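Local coordinates for protein carbohydrate esterase family 2 (CE2) (Chaetomium olivicolor, PDB 4XVH) that probably removes acetyl groups from xylan or related plant polysaccharides, pairing an SGNH-type esterase domain with a jelly-roll beta-sandwich domain, at residues I33-V38 with T62-P67; R80-P85 with D139-Y144; G218-R223 with D261-A266; F252-P257 with V292-Q297. All coordinates share one frame; numbering follows the deposited sequence.

Contact 1 (I33-V38 with T62-P67); sequences IGIASV and TGISTP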
loop_
_atom_site.group_PDB
_atom_site.type_symbol
_atom_site.label_atom_id
_atom_site.label_comp_id
_atom_site.label_asym_id
_atom_site.label_seq_id
_atom_site.Cartn_x
_atom_site.Cartn_y
_atom_site.Cartn_z
ATOM N N ILE A 33 5.911 -20.121 -10.382
ATOM C CA ILE A 33 6.538 -18.805 -10.353
ATOM C C ILE A 33 7.902 -18.951 -9.734
ATOM O O ILE A 33 8.018 -19.054 -8.532
ATOM C CB ILE A 33 5.713 -17.801 -9.561
ATOM C CG1 ILE A 33 4.290 -17.755 -10.097
ATOM C CG2 ILE A 33 6.363 -16.431 -9.620
ATOM C CD1 ILE A 33 3.325 -17.092 -9.160
ATOM N N GLY A 34 8.937 -19.001 -10.567
ATOM C CA GLY A 34 10.279 -19.173 -10.059
ATOM C C GLY A 34 10.685 -18.034 -9.132
ATOM O O GLY A 34 10.226 -16.914 -9.268
ATOM N N ILE A 35 11.560 -18.336 -8.188
ATOM C CA ILE A 35 12.094 -17.332 -7.288
ATOM C C ILE A 35 13.606 -17.315 -7.413
ATOM O O ILE A 35 14.266 -18.323 -7.189
ATOM C CB ILE A 35 11.677 -17.604 -5.833
ATOM C CG1 ILE A 35 10.162 -17.372 -5.697
ATOM C CG2 ILE A 35 12.483 -16.735 -4.853
ATOM C CD1 ILE A 35 9.637 -17.459 -4.285
ATOM N N ALA A 36 14.142 -16.163 -7.784
ATOM C CA ALA A 36 15.572 -16.018 -7.953
ATOM C C ALA A 36 16.237 -15.964 -6.586
ATOM O O ALA A 36 17.212 -16.653 -6.337
ATOM C CB ALA A 36 15.888 -14.771 -8.777
ATOM N N SER A 37 15.674 -15.173 -5.683
ATOM C CA SER A 37 16.209 -15.100 -4.338
ATOM C C SER A 37 15.181 -14.513 -3.411
ATOM O O SER A 37 14.261 -13.811 -3.843
ATOM C CB SER A 37 17.486 -14.252 -4.297
ATOM O OG SER A 37 17.209 -12.861 -4.312
ATOM N N VAL A 38 15.334 -14.774 -2.124
ATOM C CA VAL A 38 14.419 -14.158 -1.185
ATOM C C VAL A 38 15.250 -13.643 -0.015
ATOM O O VAL A 38 16.261 -14.250 0.350
ATOM C CB VAL A 38 13.292 -15.134 -0.758
ATOM C CG1 VAL A 38 13.849 -16.453 -0.324
ATOM C CG2 VAL A 38 12.473 -14.543 0.323
ATOM N N THR A 62 12.589 -23.552 -4.685
ATOM C CA THR A 62 12.515 -23.384 -6.116
ATOM C C THR A 62 11.624 -22.213 -6.582
ATOM O O THR A 62 12.036 -21.390 -7.416
ATOM C CB THR A 62 12.078 -24.716 -6.784
ATOM O OG1 THR A 62 13.013 -25.764 -6.527
ATOM C CG2 THR A 62 11.899 -24.578 -8.303
ATOM N N GLY A 63 10.434 -22.139 -6.013
ATOM C CA GLY A 63 9.461 -21.199 -6.482
ATOM C C GLY A 63 8.127 -21.496 -5.893
ATOM O O GLY A 63 8.021 -22.299 -5.043
ATOM N N ILE A 64 7.124 -20.811 -6.382
ATOM C CA ILE A 64 5.766 -20.902 -5.887
ATOM C C ILE A 64 4.925 -21.608 -6.931
ATOM O O ILE A 64 4.693 -21.053 -8.003
ATOM C CB ILE A 64 5.163 -19.502 -5.635
ATOM C CG1 ILE A 64 5.931 -18.744 -4.553
ATOM C CG2 ILE A 64 3.666 -19.589 -5.311
ATOM C CD1 ILE A 64 5.563 -17.262 -4.521
ATOM N N SER A 65 4.458 -22.812 -6.645
ATOM C CA SER A 65 3.669 -23.558 -7.630
ATOM C C SER A 65 2.190 -23.491 -7.352
ATOM O O SER A 65 1.776 -23.337 -6.203
ATOM C CB SER A 65 4.102 -25.014 -7.658
ATOM O OG SER A 65 5.455 -25.091 -8.044
ATOM N N THR A 66 1.400 -23.591 -8.414
ATOM C CA THR A 66 -0.043 -23.709 -8.307
ATOM C C THR A 66 -0.397 -24.958 -7.455
ATOM O O THR A 66 0.411 -25.886 -7.337
ATOM C CB THR A 66 -0.698 -23.805 -9.712
ATOM O OG1 THR A 66 -0.068 -24.846 -10.468
ATOM C CG2 THR A 66 -0.536 -22.492 -10.477
ATOM N N PRO A 67 -1.593 -24.973 -6.839
ATOM C CA PRO A 67 -2.018 -26.095 -5.985
ATOM C C PRO A 67 -2.204 -27.425 -6.732
ATOM O O PRO A 67 -2.628 -27.439 -7.895
ATOM C CB PRO A 67 -3.364 -25.602 -5.412
ATOM C CG PRO A 67 -3.817 -24.548 -6.344
ATOM C CD PRO A 67 -2.550 -23.854 -6.765
#
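Ile33 and Ile64 form an antiparallel hydrogen-bonded pair at the margin of the N-terminal jelly-roll domain, where strand 63-65 closes one side of a four-stranded sheet by lying against strand 31-40. The two short segments run 161° apart. Ile33 N donates to Ile64 O at 2.8 Å, Ile64 N returns a bond to Ile33 O at 2.9 Å, and both are nearly straight at hydrogen. A longer bond follows, Ile35 N to Thr62 O at 3.2 Å. Between them Gly34 and Gly63 form a non-hydrogen-bonded pair in close approach, Gly34 CA lying 4.2 Å from Gly63 CA; Gly63 CA is also 3.3 Å from Ile33 O. Ile33 and Ile64 lie on one face of the sheet, Ile33 CB 4.3 Å from Ile64 CB. Both pack on Leu79 of strand 73-81, which belongs to the other sheet of the sandwich. Ile35 leans over Ile64: its CG1 is anti to the carbonyl carbon (chi1 -69°), and the extended chi2 (-174°) carries CD1 to 3.9 Å from Ile64 CG1, the two side chains crossing obliquely. Past this point Ala36 and Ser37 both face Phe91 in a classic beta bulge, and the strand turns a corner. The chemistry is thus divided: backbone amides and carbonyls hold the edge strand in place, while the buried carbons of Ile33 and Ile64 seal it to the hydrophobic interior of the sandwich.

Contact 2 (R80-P85 with D139-Y144); sequences RRRSEP and DNPKTY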
loop_
_atom_site.group_PDB
_atom_site.type_symbol
_atom_site.label_atom_id
_atom_site.label_comp_id
_atom_site.label_asym_id
_atom_site.label_seq_id
_atom_site.Cartn_x
_atom_site.Cartn_y
_atom_site.Cartn_z
ATOM N N ARG A 80 0.086 -11.705 -5.108
ATOM C CA ARG A 80 0.319 -10.389 -4.547
ATOM C C ARG A 80 1.002 -10.404 -3.184
ATOM O O ARG A 80 0.634 -11.210 -2.323
ATOM C CB ARG A 80 -0.988 -9.649 -4.444
ATOM C CG ARG A 80 -1.371 -9.002 -5.771
ATOM C CD ARG A 80 -2.577 -8.226 -5.549
ATOM N NE ARG A 80 -3.190 -7.641 -6.744
ATOM C CZ ARG A 80 -2.794 -6.521 -7.344
ATOM N NH1 ARG A 80 -1.692 -5.898 -6.953
ATOM N NH2 ARG A 80 -3.487 -6.046 -8.367
ATOM N N ARG A 81 1.999 -9.563 -3.000
ATOM C CA ARG A 81 2.684 -9.422 -1.748
ATOM C C ARG A 81 1.751 -8.869 -0.691
ATOM O O ARG A 81 1.166 -7.868 -0.871
ATOM C CB ARG A 81 3.824 -8.434 -1.871
ATOM C CG ARG A 81 5.207 -8.979 -1.740
ATOM C CD ARG A 81 6.210 -7.940 -2.145
ATOM N NE ARG A 81 6.882 -7.181 -1.121
ATOM C CZ ARG A 81 7.625 -7.682 -0.163
ATOM N NH1 ARG A 81 7.684 -8.961 0.014
ATOM N NH2 ARG A 81 8.241 -6.896 0.654
ATOM N N ARG A 82 1.734 -9.502 0.448
ATOM C CA ARG A 82 0.964 -9.021 1.592
ATOM C C ARG A 82 1.772 -8.020 2.432
ATOM O O ARG A 82 1.196 -7.184 3.143
ATOM C CB ARG A 82 0.580 -10.205 2.505
ATOM C CG ARG A 82 -0.363 -11.220 1.883
ATOM C CD ARG A 82 -0.254 -12.557 2.578
ATOM N NE ARG A 82 -0.575 -12.515 4.006
ATOM C CZ ARG A 82 -1.818 -12.585 4.509
ATOM N NH1 ARG A 82 -2.879 -12.708 3.712
ATOM N NH2 ARG A 82 -2.006 -12.569 5.833
ATOM N N SER A 83 3.103 -8.165 2.391
ATOM C CA SER A 83 3.994 -7.540 3.362
ATOM C C SER A 83 4.876 -6.460 2.754
ATOM O O SER A 83 4.723 -6.108 1.575
ATOM C CB SER A 83 4.881 -8.611 4.034
ATOM O OG SER A 83 5.606 -9.348 3.059
ATOM N N GLU A 84 5.831 -5.954 3.533
ATOM C CA GLU A 84 6.498 -4.699 3.158
ATOM C C GLU A 84 8.029 -4.819 3.126
ATOM O O GLU A 84 8.599 -5.760 3.679
ATOM C CB GLU A 84 6.079 -3.589 4.137
ATOM C CG GLU A 84 6.673 -3.815 5.551
ATOM C CD GLU A 84 6.279 -2.709 6.518
ATOM O OE1 GLU A 84 6.718 -1.544 6.298
ATOM O OE2 GLU A 84 5.514 -3.009 7.469
ATOM N N PRO A 85 8.697 -3.858 2.484
ATOM C CA PRO A 85 10.149 -3.970 2.314
ATOM C C PRO A 85 10.926 -4.073 3.620
ATOM O O PRO A 85 11.980 -4.712 3.640
ATOM C CB PRO A 85 10.531 -2.674 1.577
ATOM C CG PRO A 85 9.274 -1.991 1.226
ATOM C CD PRO A 85 8.107 -2.791 1.659
ATOM N N ASP A 139 -1.259 -7.755 5.711
ATOM C CA ASP A 139 -2.216 -8.220 4.714
ATOM C C ASP A 139 -2.616 -7.074 3.786
ATOM O O ASP A 139 -3.740 -6.583 3.852
ATOM C CB ASP A 139 -3.458 -8.819 5.406
ATOM C CG ASP A 139 -4.308 -9.686 4.480
ATOM O OD1 ASP A 139 -4.190 -9.542 3.243
ATOM O OD2 ASP A 139 -5.110 -10.528 4.994
ATOM N N ASN A 140 -1.685 -6.646 2.932
ATOM C CA ASN A 140 -1.956 -5.515 2.064
ATOM C C ASN A 140 -3.227 -5.723 1.234
ATOM O O ASN A 140 -3.937 -4.760 1.014
ATOM C CB ASN A 140 -0.754 -5.222 1.132
ATOM C CG ASN A 140 -0.950 -3.937 0.313
ATOM O OD1 ASN A 140 -1.097 -3.983 -0.922
ATOM N ND2 ASN A 140 -0.980 -2.778 1.009
ATOM N N PRO A 141 -3.509 -6.966 0.756
ATOM C CA PRO A 141 -4.721 -7.116 -0.081
ATOM C C PRO A 141 -6.038 -6.832 0.662
ATOM O O PRO A 141 -7.103 -6.738 0.001
ATOM C CB PRO A 141 -4.673 -8.581 -0.527
ATOM C CG PRO A 141 -3.186 -8.939 -0.552
ATOM C CD PRO A 141 -2.604 -8.141 0.633
ATOM N N LYS A 142 -5.988 -6.721 1.992
ATOM C CA LYS A 142 -7.210 -6.423 2.748
ATOM C C LYS A 142 -7.262 -4.986 3.252
ATOM O O LYS A 142 -8.142 -4.639 4.047
ATOM C CB LYS A 142 -7.364 -7.363 3.945
ATOM C CG LYS A 142 -7.734 -8.804 3.515
ATOM C CD LYS A 142 -8.273 -9.618 4.724
ATOM C CE LYS A 142 -8.805 -10.978 4.275
ATOM N NZ LYS A 142 -9.387 -11.759 5.448
ATOM N N THR A 143 -6.319 -4.150 2.819
ATOM C CA THR A 143 -6.276 -2.766 3.319
ATOM C C THR A 143 -7.361 -1.899 2.678
ATOM O O THR A 143 -7.840 -2.207 1.596
ATOM C CB THR A 143 -4.918 -2.096 3.064
ATOM O OG1 THR A 143 -4.578 -2.203 1.664
ATOM C CG2 THR A 143 -3.813 -2.766 3.951
ATOM N N TYR A 144 -7.696 -0.785 3.338
ATOM C CA TYR A 144 -8.707 0.159 2.852
ATOM C C TYR A 144 -8.372 0.611 1.415
ATOM O O TYR A 144 -9.252 0.717 0.565
ATOM C CB TYR A 144 -8.803 1.389 3.797
ATOM C CG TYR A 144 -7.587 2.284 3.628
ATOM C CD1 TYR A 144 -6.336 1.926 4.167
ATOM C CD2 TYR A 144 -7.660 3.428 2.839
ATOM C CE1 TYR A 144 -5.199 2.717 3.944
ATOM C CE2 TYR A 144 -6.552 4.218 2.618
ATOM C CZ TYR A 144 -5.319 3.863 3.176
ATOM O OH TYR A 144 -4.223 4.674 2.913
#
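Arg82 lays one face of its guanidinium over the carboxylate end of Asp139, and the two flat groups are inclined by 42° rather than meeting edge to edge. The salt bridge is long, Arg82 NH1 to Asp139 OD2 at 3.4 Å, with Asp139 CG just as close to NH1. Asp139 CG is anti to its backbone N (chi1 -163°), which places CG over the guanidinium face. Arg82 also forms salt bridges with Asp126 and Asp45 and a hydrogen bond to Ala136 O. Nearer the backbone, the Arg82 side chain crosses the ring of Pro141 at about a right angle, Arg82 CG standing 4.0 Å from Pro141 CD. The same ring carbon, Pro141 CD, rests on Arg82 CA at 3.8 Å. One backbone bond joins the segments: Asn140 N gives its hydrogen to Arg82 O at 2.9 Å. Asn140 begins a 3-10 segment, and its carbonyl accepts from both N and OG1 of Thr143, the N-cap of helix 144-151. The contact therefore couples the end of strand 73-81 in the N-terminal domain to the loop leading into an esterase-domain helix. Three aspartates gathered round one buried arginine would probably stabilise its positive charge, and the guanidinium in turn would offset their mutual repulsion at this domain interface.

Contact 3 (G218-R223 with D261-A266); sequences GYLGVR and DTWPTA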
loop_
_atom_site.group_PDB
_atom_site.type_symbol
_atom_site.label_atom_id
_atom_site.label_comp_id
_atom_site.label_asym_id
_atom_site.label_seq_id
_atom_site.Cartn_x
_atom_site.Cartn_y
_atom_site.Cartn_z
ATOM N N GLY A 218 3.186 11.744 16.408
ATOM C CA GLY A 218 3.780 11.174 17.616
ATOM C C GLY A 218 4.854 12.071 18.202
ATOM O O GLY A 218 5.704 12.573 17.454
ATOM N N TYR A 219 4.843 12.268 19.528
ATOM C CA TYR A 219 5.856 13.118 20.146
ATOM C C TYR A 219 6.144 12.775 21.614
ATOM O O TYR A 219 7.245 13.064 22.116
ATOM C CB TYR A 219 5.441 14.596 20.052
ATOM C CG TYR A 219 4.378 14.981 21.074
ATOM C CD1 TYR A 219 3.020 14.857 20.789
ATOM C CD2 TYR A 219 4.743 15.442 22.324
ATOM C CE1 TYR A 219 2.064 15.182 21.739
ATOM C CE2 TYR A 219 3.802 15.769 23.279
ATOM C CZ TYR A 219 2.472 15.638 22.990
ATOM O OH TYR A 219 1.574 15.978 23.968
ATOM N N LEU A 220 5.161 12.186 22.297
ATOM C CA LEU A 220 5.175 12.141 23.764
ATOM C C LEU A 220 6.454 11.546 24.328
ATOM O O LEU A 220 6.816 10.415 24.003
ATOM C CB LEU A 220 3.973 11.351 24.282
ATOM C CG LEU A 220 3.923 11.235 25.816
ATOM C CD1 LEU A 220 3.536 12.563 26.438
ATOM C CD2 LEU A 220 2.963 10.112 26.206
ATOM N N GLY A 221 7.151 12.344 25.131
ATOM C CA GLY A 221 8.355 11.913 25.829
ATOM C C GLY A 221 9.617 11.836 24.972
ATOM O O GLY A 221 10.695 11.490 25.462
ATOM N N VAL A 222 9.496 12.187 23.699
ATOM C CA VAL A 222 10.607 12.031 22.771
ATOM C C VAL A 222 10.984 13.342 22.060
ATOM O O VAL A 222 12.154 13.672 21.926
ATOM C CB VAL A 222 10.254 10.956 21.712
ATOM C CG1 VAL A 222 11.335 10.862 20.644
ATOM C CG2 VAL A 222 9.994 9.609 22.388
ATOM N N ARG A 223 9.983 14.072 21.578
ATOM C CA ARG A 223 10.251 15.288 20.813
ATOM C C ARG A 223 9.114 16.299 20.952
ATOM O O ARG A 223 8.090 16.018 21.571
ATOM C CB ARG A 223 10.478 14.945 19.343
ATOM C CG ARG A 223 9.270 14.244 18.686
ATOM C CD ARG A 223 9.580 13.762 17.274
ATOM N NE ARG A 223 8.397 13.118 16.665
ATOM C CZ ARG A 223 8.430 12.360 15.570
ATOM N NH1 ARG A 223 9.587 12.159 14.943
ATOM N NH2 ARG A 223 7.303 11.807 15.094
ATOM N N ASP A 261 -8.513 12.638 19.734
ATOM C CA ASP A 261 -8.442 13.897 20.469
ATOM C C ASP A 261 -8.297 13.663 21.962
ATOM O O ASP A 261 -8.385 14.603 22.743
ATOM C CB ASP A 261 -9.683 14.758 20.193
ATOM C CG ASP A 261 -9.662 15.347 18.805
ATOM O OD1 ASP A 261 -8.560 15.439 18.223
ATOM O OD2 ASP A 261 -10.738 15.686 18.283
ATOM N N THR A 262 -8.085 12.413 22.373
ATOM C CA THR A 262 -7.925 12.140 23.807
ATOM C C THR A 262 -6.535 11.646 24.175
ATOM O O THR A 262 -6.162 11.667 25.336
ATOM C CB THR A 262 -8.947 11.121 24.295
ATOM O OG1 THR A 262 -8.754 9.884 23.610
ATOM C CG2 THR A 262 -10.328 11.624 24.004
ATOM N N TRP A 263 -5.770 11.209 23.185
ATOM C CA TRP A 263 -4.409 10.755 23.422
ATOM C C TRP A 263 -3.451 11.588 22.588
ATOM O O TRP A 263 -3.762 11.916 21.440
ATOM C CB TRP A 263 -4.241 9.271 23.061
ATOM C CG TRP A 263 -2.783 8.847 23.015
ATOM C CD1 TRP A 263 -1.904 8.958 21.948
ATOM C CD2 TRP A 263 -2.035 8.275 24.084
ATOM N NE1 TRP A 263 -0.663 8.489 22.307
ATOM C CE2 TRP A 263 -0.718 8.055 23.608
ATOM C CE3 TRP A 263 -2.350 7.918 25.395
ATOM C CZ2 TRP A 263 0.273 7.490 24.401
ATOM C CZ3 TRP A 263 -1.365 7.357 26.183
ATOM C CH2 TRP A 263 -0.065 7.148 25.686
ATOM N N PRO A 264 -2.273 11.916 23.149
ATOM C CA PRO A 264 -1.822 11.650 24.534
ATOM C C PRO A 264 -2.571 12.467 25.577
ATOM O O PRO A 264 -2.689 12.054 26.741
ATOM C CB PRO A 264 -0.350 12.080 24.532
ATOM C CG PRO A 264 0.046 12.256 23.113
ATOM C CD PRO A 264 -1.214 12.524 22.320
ATOM N N THR A 265 -3.034 13.646 25.170
ATOM C CA THR A 265 -3.757 14.535 26.061
ATOM C C THR A 265 -4.914 15.139 25.281
ATOM O O THR A 265 -4.888 15.170 24.055
ATOM C CB THR A 265 -2.861 15.694 26.648
ATOM O OG1 THR A 265 -2.489 16.629 25.621
ATOM C CG2 THR A 265 -1.597 15.152 27.344
ATOM N N ALA A 266 -5.921 15.618 25.996
ATOM C CA ALA A 266 -7.058 16.279 25.374
ATOM C C ALA A 266 -6.604 17.581 24.716
ATOM O O ALA A 266 -7.062 17.936 23.624
ATOM C CB ALA A 266 -8.140 16.550 26.401
#
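Tyr219 and Leu220 meet Pro264 and Trp263 where two surface loops of the esterase domain come together. Gly218, which opens the first loop, stiffens the turn itself: its carbonyl O is gripped side-on by Arg223, through NE at 2.9 Å and NH2 at 3.0 Å. Tyr219 follows. The outer part of its ring lies obliquely to Pro264, with Tyr219 CE1 3.8 Å from Pro264 CG. Its hydroxyl hydrogen-bonds to Asp268, which also binds Thr265 OG1, so one carboxylate ties both sides together. Leu220 comes next: its CB approaches Pro264 CG at 4.2 Å, and CD2 reaches Trp263 CZ2 at the same distance. The leucine and tryptophan side chains cross at about a right angle. Pro264 is preceded by a cis peptide bond and places its CB over the centre of one face of the Trp263 ring. Beyond Leu220 the chain turns back, Val222 N and Arg223 N both donating to Tyr219 O. The pair of loops sits at the surface, the first linking helix 214-217 to helix 228-243 and the second running from strand 250-254 to helix 270-285, whose Gln270 touches both Tyr219 and Pro264.

Contact 4 (F252-P257 with V292-Q297); sequences FLLNSP and VDWPTQ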
loop_
_atom_site.group_PDB
_atom_site.type_symbol
_atom_site.label_atom_id
_atom_site.label_comp_id
_atom_site.label_asym_id
_atom_site.label_seq_id
_atom_site.Cartn_x
_atom_site.Cartn_y
_atom_site.Cartn_z
ATOM N N PHE A 252 -6.657 12.266 -2.856
ATOM C CA PHE A 252 -7.514 11.904 -1.740
ATOM C C PHE A 252 -6.664 11.829 -0.481
ATOM O O PHE A 252 -5.863 10.898 -0.300
ATOM C CB PHE A 252 -8.245 10.588 -2.059
ATOM C CG PHE A 252 -9.150 10.734 -3.258
ATOM C CD1 PHE A 252 -8.637 10.577 -4.548
ATOM C CD2 PHE A 252 -10.453 11.198 -3.114
ATOM C CE1 PHE A 252 -9.427 10.797 -5.675
ATOM C CE2 PHE A 252 -11.267 11.415 -4.275
ATOM C CZ PHE A 252 -10.739 11.201 -5.538
ATOM N N LEU A 253 -6.842 12.834 0.373
ATOM C CA LEU A 253 -6.026 13.033 1.569
ATOM C C LEU A 253 -6.790 12.612 2.820
ATOM O O LEU A 253 -7.824 13.189 3.162
ATOM C CB LEU A 253 -5.595 14.503 1.675
ATOM C CG LEU A 253 -5.002 15.124 0.401
ATOM C CD1 LEU A 253 -4.446 16.549 0.651
ATOM C CD2 LEU A 253 -3.919 14.281 -0.239
ATOM N N LEU A 254 -6.296 11.590 3.489
ATOM C CA LEU A 254 -7.026 11.007 4.617
ATOM C C LEU A 254 -6.408 11.369 5.956
ATOM O O LEU A 254 -5.196 11.448 6.086
ATOM C CB LEU A 254 -7.059 9.472 4.522
ATOM C CG LEU A 254 -8.038 8.772 3.573
ATOM C CD1 LEU A 254 -7.701 9.015 2.100
ATOM C CD2 LEU A 254 -8.063 7.236 3.908
ATOM N N ASN A 255 -7.251 11.535 6.968
ATOM C CA ASN A 255 -6.748 11.639 8.307
ATOM C C ASN A 255 -6.653 10.219 8.903
ATOM O O ASN A 255 -7.007 9.211 8.261
ATOM C CB ASN A 255 -7.639 12.568 9.146
ATOM C CG ASN A 255 -9.084 12.154 9.118
ATOM O OD1 ASN A 255 -9.400 11.079 8.642
ATOM N ND2 ASN A 255 -9.973 13.010 9.639
ATOM N N SER A 256 -6.187 10.139 10.128
ATOM C CA SER A 256 -5.747 8.856 10.679
ATOM C C SER A 256 -6.749 8.199 11.619
ATOM O O SER A 256 -7.166 8.811 12.604
ATOM C CB SER A 256 -4.447 9.060 11.446
ATOM O OG SER A 256 -4.127 7.872 12.124
ATOM N N PRO A 257 -7.089 6.931 11.353
ATOM C CA PRO A 257 -7.929 6.146 12.267
ATOM C C PRO A 257 -7.221 5.843 13.599
ATOM O O PRO A 257 -7.882 5.432 14.553
ATOM C CB PRO A 257 -8.179 4.848 11.483
ATOM C CG PRO A 257 -6.894 4.665 10.686
ATOM C CD PRO A 257 -6.587 6.105 10.233
ATOM N N VAL A 292 -10.766 13.069 2.832
ATOM C CA VAL A 292 -11.566 11.881 3.082
ATOM C C VAL A 292 -11.386 11.539 4.566
ATOM O O VAL A 292 -10.272 11.299 5.033
ATOM C CB VAL A 292 -11.141 10.682 2.156
ATOM C CG1 VAL A 292 -11.911 9.403 2.546
ATOM C CG2 VAL A 292 -11.338 11.040 0.671
ATOM N N ASP A 293 -12.483 11.539 5.319
ATOM C CA ASP A 293 -12.407 11.280 6.754
ATOM C C ASP A 293 -12.264 9.801 7.057
ATOM O O ASP A 293 -12.845 8.975 6.369
ATOM C CB ASP A 293 -13.649 11.830 7.455
ATOM C CG ASP A 293 -13.562 11.729 8.944
ATOM O OD1 ASP A 293 -12.532 12.143 9.543
ATOM O OD2 ASP A 293 -14.545 11.231 9.526
ATOM N N TRP A 294 -11.472 9.481 8.078
ATOM C CA TRP A 294 -11.406 8.142 8.627
ATOM C C TRP A 294 -11.580 8.279 10.142
ATOM O O TRP A 294 -10.655 8.659 10.866
ATOM C CB TRP A 294 -10.081 7.442 8.263
ATOM C CG TRP A 294 -10.092 5.948 8.476
ATOM C CD1 TRP A 294 -11.002 5.224 9.198
ATOM C CD2 TRP A 294 -9.153 4.994 7.932
ATOM N NE1 TRP A 294 -10.688 3.867 9.135
ATOM C CE2 TRP A 294 -9.560 3.704 8.367
ATOM C CE3 TRP A 294 -8.013 5.110 7.115
ATOM C CZ2 TRP A 294 -8.865 2.526 8.015
ATOM C CZ3 TRP A 294 -7.318 3.942 6.761
ATOM C CH2 TRP A 294 -7.756 2.666 7.219
ATOM N N PRO A 295 -12.800 8.026 10.621
ATOM C CA PRO A 295 -13.089 8.202 12.047
ATOM C C PRO A 295 -12.144 7.344 12.894
ATOM O O PRO A 295 -11.788 6.227 12.502
ATOM C CB PRO A 295 -14.535 7.739 12.183
ATOM C CG PRO A 295 -15.116 7.846 10.824
ATOM C CD PRO A 295 -13.986 7.628 9.842
ATOM N N THR A 296 -11.700 7.900 14.015
ATOM C CA THR A 296 -10.884 7.168 14.982
ATOM C C THR A 296 -11.507 5.806 15.210
ATOM O O THR A 296 -12.696 5.700 15.426
ATOM C CB THR A 296 -10.782 7.931 16.320
ATOM O OG1 THR A 296 -10.207 9.228 16.084
ATOM C CG2 THR A 296 -9.909 7.157 17.325
ATOM N N GLN A 297 -10.702 4.757 15.140
ATOM C CA GLN A 297 -11.212 3.389 15.206
ATOM C C GLN A 297 -11.727 3.040 16.608
ATOM O O GLN A 297 -11.452 3.763 17.575
ATOM C CB GLN A 297 -10.090 2.426 14.787
ATOM C CG GLN A 297 -8.844 2.536 15.684
ATOM C CD GLN A 297 -7.708 1.594 15.234
ATOM O OE1 GLN A 297 -7.915 0.696 14.399
ATOM N NE2 GLN A 297 -6.512 1.813 15.775
#
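Leu254 and Val292 form a parallel bridge, their CA atoms 4.9 Å apart, and the two segments run in nearly the same direction. Val292 N donates to Leu253 O at 3.0 Å, and farther on Gln297 N binds Pro257 O at the same length. On the helix 309-327 side of the sheet, the side chains of Leu254 and Val292 lie side by side and point the same way, with Leu254 CD1 3.8 Å from Val292 CB. Val292 CG2 meets the edge of the Phe252 ring, near its plane. These are the last two strands of the five-stranded parallel sheet in the esterase domain, a Rossmann-like alpha/beta fold of the SGNH hydrolase family, and the contact continues from the ends of the two strands into the loops that follow them. There Asn255 takes over the pairing with its side chain. Its OD1 accepts from Trp294 N on a lone pair at 2.7 Å, while ND2, with the partner exactly in the amide plane, donates to Asp293 OD1, also at 2.7 Å and with an N-H...O angle of 171°. The carboxylate is turned 69° from the amide. Thr275 OG1 is a further partner of Asn255 ND2. Pro257 then lies flat on Trp294: Pro257 CB stands 3.5 Å from the centroid of the five-membered ring, 4° off its normal, a CH-pi contact, and Pro257 CD sits 3.6 Å from Trp294 CE3. Leu254 CD2 reaches that same CE3 obliquely.

The four contacts trace the molecule from its jelly-roll domain to the far side of its esterase domain. Contacts 1 and 2 come first and in series; their centres are 19 Å apart, and strands 63-65 and 73-81 succeed each other in the chain. Contact 2 joins the two domains and touches contact 4, whose centre is also 19 Å away, where Tyr144 CD1 meets Trp294 CZ3 at 3.4 Å. Contacts 3 and 4 interleave along the chain, with centres 18 Å apart: contact 4 begins on strand 250-254 and contact 3 uses the loop that follows it. Contacts 1 and 3 are about 45 Å apart between centres. Packing thus runs from the domain interface into the parallel sheet of the esterase.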